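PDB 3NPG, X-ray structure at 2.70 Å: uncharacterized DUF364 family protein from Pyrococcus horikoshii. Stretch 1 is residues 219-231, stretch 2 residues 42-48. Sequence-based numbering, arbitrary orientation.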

# COMPACT_ATOMS: atom_id res chain seq x y z
N LYS A 219 3.81 -22.92 -21.57
CA LYS A 219 3.36 -22.64 -22.93
C LYS A 219 1.87 -22.90 -23.06
O LYS A 219 1.40 -23.96 -22.65
CB LYS A 219 4.15 -23.47 -23.96
CG LYS A 219 3.80 -23.15 -25.41
CD LYS A 219 4.61 -23.96 -26.39
CE LYS A 219 4.26 -23.62 -27.81
NZ LYS A 219 5.04 -24.43 -28.78
N VAL A 220 1.13 -21.95 -23.64
CA VAL A 220 -0.31 -22.07 -23.84
C VAL A 220 -0.62 -23.17 -24.88
O VAL A 220 -0.17 -23.08 -26.02
CB VAL A 220 -0.95 -20.72 -24.23
CG1 VAL A 220 -2.45 -20.86 -24.41
CG2 VAL A 220 -0.64 -19.64 -23.19
N THR A 221 -1.37 -24.21 -24.47
CA THR A 221 -1.74 -25.32 -25.36
C THR A 221 -3.04 -25.03 -26.12
O THR A 221 -3.19 -25.46 -27.25
CB THR A 221 -1.80 -26.65 -24.58
OG1 THR A 221 -2.65 -26.50 -23.44
CG2 THR A 221 -0.43 -27.13 -24.15
N ASN A 222 -3.98 -24.30 -25.48
CA ASN A 222 -5.24 -23.89 -26.11
C ASN A 222 -5.39 -22.38 -25.96
O ASN A 222 -5.73 -21.89 -24.88
CB ASN A 222 -6.44 -24.62 -25.47
CG ASN A 222 -7.73 -24.52 -26.27
OD1 ASN A 222 -8.12 -23.45 -26.76
ND2 ASN A 222 -8.45 -25.63 -26.36
N ILE A 223 -5.06 -21.63 -27.02
CA ILE A 223 -5.09 -20.16 -27.02
C ILE A 223 -6.50 -19.60 -26.74
O ILE A 223 -6.64 -18.68 -25.92
CB ILE A 223 -4.50 -19.60 -28.35
CG1 ILE A 223 -3.12 -20.24 -28.70
CG2 ILE A 223 -4.46 -18.07 -28.35
CD1 ILE A 223 -1.91 -19.75 -27.88
N GLU A 224 -7.54 -20.15 -27.40
CA GLU A 224 -8.91 -19.68 -27.25
C GLU A 224 -9.43 -19.83 -25.82
O GLU A 224 -9.98 -18.87 -25.26
CB GLU A 224 -9.86 -20.38 -28.25
CG GLU A 224 -9.64 -19.95 -29.69
CD GLU A 224 -9.92 -18.48 -29.98
OE1 GLU A 224 -10.93 -17.95 -29.46
OE2 GLU A 224 -9.13 -17.87 -30.74
N LYS A 225 -9.24 -21.02 -25.21
CA LYS A 225 -9.70 -21.29 -23.84
C LYS A 225 -8.92 -20.48 -22.80
O LYS A 225 -9.50 -20.00 -21.83
CB LYS A 225 -9.64 -22.79 -23.53
CG LYS A 225 -10.69 -23.62 -24.25
CD LYS A 225 -10.83 -25.00 -23.63
CE LYS A 225 -11.85 -25.85 -24.34
NZ LYS A 225 -12.09 -27.13 -23.63
N ALA A 226 -7.59 -20.29 -23.03
CA ALA A 226 -6.73 -19.51 -22.14
C ALA A 226 -7.07 -18.01 -22.18
O ALA A 226 -7.04 -17.35 -21.15
CB ALA A 226 -5.28 -19.73 -22.48
N LEU A 227 -7.43 -17.48 -23.39
CA LEU A 227 -7.84 -16.07 -23.55
C LEU A 227 -9.13 -15.79 -22.81
O LEU A 227 -9.27 -14.72 -22.22
CB LEU A 227 -8.00 -15.72 -25.04
CG LEU A 227 -6.73 -15.31 -25.77
CD1 LEU A 227 -6.99 -15.14 -27.24
CD2 LEU A 227 -6.16 -14.04 -25.20
N VAL A 228 -10.07 -16.75 -22.82
CA VAL A 228 -11.34 -16.63 -22.10
C VAL A 228 -11.07 -16.47 -20.60
O VAL A 228 -11.63 -15.57 -19.97
CB VAL A 228 -12.27 -17.84 -22.40
CG1 VAL A 228 -13.42 -17.92 -21.40
CG2 VAL A 228 -12.80 -17.78 -23.83
N LYS A 229 -10.15 -17.28 -20.05
CA LYS A 229 -9.80 -17.21 -18.63
C LYS A 229 -8.99 -15.96 -18.30
O LYS A 229 -9.22 -15.35 -17.26
CB LYS A 229 -9.06 -18.49 -18.19
CG LYS A 229 -9.86 -19.78 -18.42
CD LYS A 229 -11.03 -19.93 -17.44
CE LYS A 229 -11.76 -21.24 -17.64
NZ LYS A 229 -12.98 -21.32 -16.80
N LEU A 230 -8.06 -15.54 -19.21
CA LEU A 230 -7.26 -14.31 -19.00
C LEU A 230 -8.18 -13.09 -18.95
O LEU A 230 -8.00 -12.22 -18.09
CB LEU A 230 -6.21 -14.12 -20.12
CG LEU A 230 -4.93 -14.95 -20.01
CD1 LEU A 230 -4.11 -14.82 -21.25
CD2 LEU A 230 -4.10 -14.53 -18.81
N LYS A 231 -9.19 -13.04 -19.85
CA LYS A 231 -10.17 -11.96 -19.90
C LYS A 231 -11.10 -11.99 -18.68
O LYS A 231 -11.58 -10.94 -18.24
CB LYS A 231 -10.99 -12.04 -21.19
CG LYS A 231 -10.23 -11.59 -22.43
CD LYS A 231 -10.90 -12.09 -23.70
CE LYS A 231 -10.28 -11.46 -24.92
NZ LYS A 231 -10.57 -12.24 -26.14
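Stretch 2, residues 42-48: GRALGVA

From Arg43 onward the chain is an extended β-strand, continuing past Ala48, that runs along the helix of stretch 1, which begins at Ile223 and runs on past Lys231, in nearly the same direction: the two axes cross at 30° and approach to 9.7 Å. No hydrogen bond links the stretches, so the fit rests on the packing of apolar side chains. The alternation of the strand sends Arg43, Leu45 and Val47 toward stretch 1, while Ala44 points away and Gly46 has no side chain.

Leu45 is the principal bump. Its side chain (chi1 t, chi2 p) enters a hollow lined by Val220, Ile223, Leu227 and Leu230. At the base of the side chain, Leu45 CB lies 3.7 Å from Ile223 CD1 and 4.3 Å from Val220 CG2; farther out, its CD1 meets Leu227 CD2 at 3.8 Å and its CD2 meets Leu230 CD1 at 3.7 Å. Ile223 in turn reaches the strand backbone, with CD1 3.6 Å from Leu45 N. Here the CA atoms of Ile223 and Leu45 are 6.6 Å apart, against 9.5 Å for Leu230 and Val47. The side chains of Leu230 and Val47 together span that wider gap: Leu230 CD1 meets Val47 CG1 at 3.8 Å.

At the exposed margin, Glu224 OE2 approaches the edge of the Arg43 guanidinium, 4.1 Å from NH1, too far for a salt bridge.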

# COMPACT_ATOMS: atom_id res chain seq x y z
N GLY A 42 1.02 -20.49 -37.42
CA GLY A 42 -0.14 -20.35 -36.54
C GLY A 42 -0.05 -19.18 -35.58
O GLY A 42 0.67 -18.21 -35.84
N ARG A 43 -0.78 -19.27 -34.44
CA ARG A 43 -0.82 -18.21 -33.44
C ARG A 43 -0.01 -18.55 -32.17
O ARG A 43 0.24 -19.73 -31.89
CB ARG A 43 -2.27 -17.86 -33.06
CG ARG A 43 -3.02 -17.10 -34.14
CD ARG A 43 -4.42 -16.73 -33.70
NE ARG A 43 -5.10 -15.93 -34.71
CZ ARG A 43 -6.34 -15.46 -34.57
NH1 ARG A 43 -7.04 -15.72 -33.47
NH2 ARG A 43 -6.89 -14.73 -35.53
N ALA A 44 0.38 -17.52 -31.40
CA ALA A 44 1.11 -17.69 -30.14
C ALA A 44 0.68 -16.63 -29.14
O ALA A 44 0.51 -15.46 -29.51
CB ALA A 44 2.61 -17.59 -30.39
N LEU A 45 0.50 -17.02 -27.88
CA LEU A 45 0.07 -16.10 -26.84
C LEU A 45 1.17 -15.85 -25.82
O LEU A 45 1.66 -16.79 -25.19
CB LEU A 45 -1.22 -16.61 -26.15
CG LEU A 45 -1.94 -15.63 -25.21
CD1 LEU A 45 -2.41 -14.39 -25.95
CD2 LEU A 45 -3.10 -16.30 -24.54
N GLY A 46 1.57 -14.60 -25.68
CA GLY A 46 2.57 -14.19 -24.71
C GLY A 46 1.95 -13.39 -23.59
O GLY A 46 1.03 -12.59 -23.82
N VAL A 47 2.41 -13.63 -22.34
CA VAL A 47 1.87 -12.94 -21.17
C VAL A 47 2.96 -12.28 -20.34
O VAL A 47 4.11 -12.71 -20.39
CB VAL A 47 0.95 -13.85 -20.30
CG1 VAL A 47 -0.31 -14.26 -21.05
CG2 VAL A 47 1.70 -15.08 -19.80
N ALA A 48 2.60 -11.23 -19.61
CA ALA A 48 3.50 -10.54 -18.68
C ALA A 48 2.70 -10.05 -17.50
O ALA A 48 1.68 -9.37 -17.69
CB ALA A 48 4.19 -9.38 -19.37